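Local coordinates for protein fuculose-1-phosphate aldolase (Glaciozyma antarctica, PDB 4XXF) that binds a zinc ion as a member of the class II aldolase and adducin family, in an assembly of four protein chains, at residues I135-Q138 / D139-A142; L200-Q203 / C204-Q207. All blocks are in the same frame, centred on the assembly; numbering follows the deposited sequence.

Contact 1 of 2, residues I135-Q138 / D139-A142; sequences ITTQ and DSCA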
loop_
_atom_site.group_PDB
_atom_site.type_symbol
_atom_site.label_atom_id
_atom_site.label_comp_id
_atom_site.label_asym_id
_atom_site.label_seq_id
_atom_site.Cartn_x
_atom_site.Cartn_y
_atom_site.Cartn_z
ATOM N N ILE A 135 14.768 -18.129 -9.722
ATOM C CA ILE A 135 15.900 -17.376 -9.204
ATOM C C ILE A 135 16.272 -16.310 -10.242
ATOM O O ILE A 135 17.100 -16.531 -11.133
ATOM C CB ILE A 135 17.087 -18.303 -8.855
ATOM C CG1 ILE A 135 16.622 -19.437 -7.921
ATOM C CG2 ILE A 135 18.220 -17.502 -8.217
ATOM C CD1 ILE A 135 15.959 -18.982 -6.618
ATOM N N THR A 136 15.614 -15.158 -10.117
ATOM C CA THR A 136 15.655 -14.103 -11.132
ATOM C C THR A 136 16.164 -12.755 -10.605
ATOM O O THR A 136 16.244 -11.790 -11.361
ATOM C CB THR A 136 14.267 -13.862 -11.712
ATOM O OG1 THR A 136 13.396 -13.511 -10.636
ATOM C CG2 THR A 136 13.738 -15.120 -12.397
ATOM N N THR A 137 16.482 -12.683 -9.314
ATOM C CA THR A 137 17.019 -11.459 -8.719
ATOM C C THR A 137 18.168 -11.798 -7.790
ATOM O O THR A 137 18.272 -12.922 -7.292
ATOM C CB THR A 137 15.974 -10.680 -7.904
ATOM O OG1 THR A 137 15.633 -11.443 -6.742
ATOM C CG2 THR A 137 14.726 -10.399 -8.733
ATOM N N GLN A 138 19.028 -10.822 -7.536
ATOM C CA GLN A 138 20.118 -11.035 -6.598
ATOM C C GLN A 138 19.579 -11.482 -5.238
ATOM O O GLN A 138 20.072 -12.447 -4.652
ATOM C CB GLN A 138 20.937 -9.763 -6.463
ATOM C CG GLN A 138 22.077 -9.883 -5.493
ATOM C CD GLN A 138 22.967 -8.666 -5.518
ATOM O OE1 GLN A 138 23.412 -8.234 -6.579
ATOM N NE2 GLN A 138 23.218 -8.090 -4.345
ATOM N N ASP A 139 18.541 -10.808 -4.752
ATOM C CA ASP A 139 17.935 -11.167 -3.467
ATOM C C ASP A 139 17.429 -12.611 -3.440
ATOM O O ASP A 139 17.574 -13.319 -2.431
ATOM C CB ASP A 139 16.780 -10.207 -3.148
ATOM C CG ASP A 139 17.243 -8.759 -2.939
ATOM O OD1 ASP A 139 18.323 -8.526 -2.356
ATOM O OD2 ASP A 139 16.518 -7.833 -3.352
ATOM N N SER A 140 16.823 -13.053 -4.543
ATOM C CA SER A 140 16.308 -14.421 -4.624
ATOM C C SER A 140 17.398 -15.480 -4.507
ATOM O O SER A 140 17.107 -16.634 -4.205
ATOM C CB SER A 140 15.538 -14.631 -5.930
ATOM O OG SER A 140 16.401 -14.774 -7.035
ATOM N N CYS A 141 18.649 -15.101 -4.744
ATOM C CA CYS A 141 19.730 -16.074 -4.676
ATOM C C CYS A 141 19.958 -16.579 -3.257
ATOM O O CYS A 141 20.649 -17.577 -3.077
ATOM C CB CYS A 141 21.017 -15.481 -5.231
ATOM S SG CYS A 141 20.974 -15.191 -7.018
ATOM N N ALA A 142 19.376 -15.919 -2.255
ATOM C CA ALA A 142 19.401 -16.457 -0.900
ATOM C C ALA A 142 18.703 -17.822 -0.841
ATOM O O ALA A 142 18.929 -18.605 0.093
ATOM C CB ALA A 142 18.741 -15.480 0.069
#

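Contact 2 of 2, residues L200-Q203 / C204-Q207; sequences LEKQ and CQVQ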
loop_
_atom_site.group_PDB
_atom_site.type_symbol
_atom_site.label_atom_id
_atom_site.label_comp_id
_atom_site.label_asym_id
_atom_site.label_seq_id
_atom_site.Cartn_x
_atom_site.Cartn_y
_atom_site.Cartn_z
ATOM N N LEU A 200 11.486 -14.138 1.156
ATOM C CA LEU A 200 10.714 -15.056 0.315
ATOM C C LEU A 200 9.379 -14.428 -0.078
ATOM O O LEU A 200 8.974 -14.524 -1.236
ATOM C CB LEU A 200 10.496 -16.396 1.029
ATOM C CG LEU A 200 9.827 -17.514 0.227
ATOM C CD1 LEU A 200 10.592 -17.785 -1.058
ATOM C CD2 LEU A 200 9.771 -18.753 1.086
ATOM N N GLU A 201 8.713 -13.765 0.865
ATOM C CA GLU A 201 7.478 -13.055 0.549
ATOM C C GLU A 201 7.728 -11.998 -0.525
ATOM O O GLU A 201 6.955 -11.875 -1.482
ATOM C CB GLU A 201 6.882 -12.420 1.811
ATOM C CG GLU A 201 5.647 -11.510 1.587
ATOM C CD GLU A 201 4.377 -12.230 1.179
ATOM O OE1 GLU A 201 4.363 -13.484 1.121
ATOM O OE2 GLU A 201 3.380 -11.513 0.943
ATOM N N LYS A 202 8.830 -11.263 -0.391
ATOM C CA LYS A 202 9.174 -10.256 -1.393
ATOM C C LYS A 202 9.441 -10.882 -2.755
ATOM O O LYS A 202 8.959 -10.371 -3.776
ATOM C CB LYS A 202 10.389 -9.440 -0.941
ATOM C CG LYS A 202 10.820 -8.349 -1.935
ATOM C CD LYS A 202 9.726 -7.341 -2.266
ATOM C CE LYS A 202 9.295 -6.529 -1.048
ATOM N NZ LYS A 202 8.242 -5.531 -1.398
ATOM N N GLN A 203 10.184 -11.989 -2.816
ATOM C CA GLN A 203 10.459 -12.561 -4.120
ATOM C C GLN A 203 9.192 -13.163 -4.741
ATOM O O GLN A 203 9.043 -13.137 -5.962
ATOM C CB GLN A 203 11.576 -13.598 -4.053
ATOM C CG GLN A 203 11.993 -14.089 -5.444
ATOM C CD GLN A 203 12.484 -12.991 -6.374
ATOM O OE1 GLN A 203 13.073 -12.005 -5.946
ATOM N NE2 GLN A 203 12.253 -13.173 -7.662
ATOM N N CYS A 204 8.274 -13.686 -3.925
ATOM C CA CYS A 204 6.994 -14.128 -4.476
ATOM C C CYS A 204 6.240 -12.947 -5.095
ATOM O O CYS A 204 5.671 -13.071 -6.176
ATOM C CB CYS A 204 6.137 -14.786 -3.398
ATOM S SG CYS A 204 6.687 -16.421 -2.890
ATOM N N GLN A 205 6.252 -11.805 -4.409
ATOM C CA GLN A 205 5.654 -10.589 -4.935
ATOM C C GLN A 205 6.277 -10.196 -6.267
ATOM O O GLN A 205 5.574 -9.864 -7.229
ATOM C CB GLN A 205 5.811 -9.455 -3.924
ATOM C CG GLN A 205 5.132 -8.150 -4.344
ATOM C CD GLN A 205 5.433 -7.023 -3.390
ATOM O OE1 GLN A 205 6.216 -7.181 -2.446
ATOM N NE2 GLN A 205 4.797 -5.875 -3.612
ATOM N N VAL A 206 7.604 -10.239 -6.313
ATOM C CA VAL A 206 8.362 -9.901 -7.509
ATOM C C VAL A 206 8.020 -10.851 -8.662
ATOM O O VAL A 206 7.800 -10.407 -9.792
ATOM C CB VAL A 206 9.878 -9.928 -7.208
ATOM C CG1 VAL A 206 10.686 -9.980 -8.484
ATOM C CG2 VAL A 206 10.264 -8.714 -6.356
ATOM N N GLN A 207 7.951 -12.147 -8.390
ATOM C CA GLN A 207 7.644 -13.095 -9.452
ATOM C C GLN A 207 6.222 -12.894 -9.984
ATOM O O GLN A 207 6.009 -12.978 -11.192
ATOM C CB GLN A 207 7.829 -14.548 -8.994
ATOM C CG GLN A 207 7.496 -15.543 -10.127
ATOM C CD GLN A 207 8.188 -16.884 -10.027
ATOM O OE1 GLN A 207 8.983 -17.147 -9.113
ATOM N NE2 GLN A 207 7.872 -17.753 -10.972
HETATM O O HOH W 1 11.046 -15.543 -8.583
#

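Contact 1 of 2, residues I135-Q138 / D139-A142
S140 gives two hydrogen bonds to T137 where the loop turns into the 3-10 segment 139-142. The hydroxyl S140 OG donates to T137 O at 2.6 Å, arriving in the carbonyl plane on a lone pair with a C=O...OG angle of 128°. The backbone N-H of the same serine goes to T137 OG1 over 3.0 Å, and the bond is fairly straight at 154°. Both hydroxyls sit between their own backbone N and carbonyl carbon (chi1 68° for T137), which lets T137 OG1 reach forward to S140 N and S140 OG reach back to T137 O. A threonine hydroxyl taking the N-H three residues on is a pattern familiar from the first turn of helices. T137 OG1 is also hydrogen-bonded to Q203, and this second partner would fix the rotation of the threonine.

C141 N continues the turn. It gives its main bond to Q138 O at 3.0 Å and a weak one to T137 O at 3.4 Å. Packing around these bonds comes mainly from I135. Its CG2 methyl lies 3.8 Å from C141 SG and 3.5 Å from S140 OG, while I135 CD1 reaches S140 O at 3.6 Å, so the isoleucine lies against S140 and C141.

Q138 has an extended chain; its side chain comes to about 4 Å from a bound zinc ion and packs on H181 of the second subunit. D139 OD2 forms a salt bridge with K124, and OD1 a hydrogen bond with H119 ND1, of that subunit; H119 is a zinc ligand, so D139 is placed as a second-shell residue to the metal. Within its own chain, the turn is wedged between two helices: T136, T137 and S140 face helix 190-213, whereas I135 and C141 pack on helix 221-231.

Contact 2 of 2, residues L200-Q203 / C204-Q207
K202 and Q205 come together because the lysine chain bends twice, at chi2 (57°) and chi3, while the glutamine chain is extended (chi1 -176°, chi2 -174°); the two then lie side by side and point the same way. They belong to one turn of the alpha-helix 190-213 of this AraD-like fold. K202 NZ donates to Q205 OE1 at 2.8 Å, tilted from the plane of the amide carbonyl. The lysine carbons follow the same oxygen, with K202 CE 3.4 Å from Q205 OE1. The ammonium group has a further hydrogen bond to T121 of the second subunit, so this pair lies at the subunit boundary.

The backbone beneath is regular: C204, Q205, V206 and Q207 each give their N-H to the carbonyl four residues earlier, for example Q207 N to Q203 O at 2.8 Å. Where Q203 meets V206, its amide passes obliquely across the valine, and Q203 NE2 comes to 3.7 Å from V206 CG1. The valine's other methyl, V206 CG2, rests 3.3 Å from K202 O.

L200 and C204 pack on strand 182-187, while E201 turns its carboxylate to S120 and to the backbone N-H groups of Y122 and G123, tying the helix to the beginning of helix 121-127. Q203 OE1 is held by T137, and Q207 OE1 takes the backbone N-H of A134. The other end of the Q203 amide is bridged by one water, which accepts from Q203 NE2 at 2.8 Å and donates to Q207 OE1 at 2.7 Å.

Contact 1 comes first along the chain, in the loop between helix 121-127 and strand 147-150; contact 2 follows on helix 190-213. Their centres are about 10 Å apart, both within the class II aldolase and adducin domain. They meet directly: T137 OG1 lies 2.7 Å from Q203 OE1, S140 CB packs at 3.5 Å on Q203 CD, and T137 CG2 approaches V206 CG1. Q203, with V206 beside it, thus joins the helix to the turn. Both contacts also touch the second subunit, contact 1 beside its zinc-binding histidines, so both belong to the subunit interface, with contact 1 at the metal site and contact 2 farther from it.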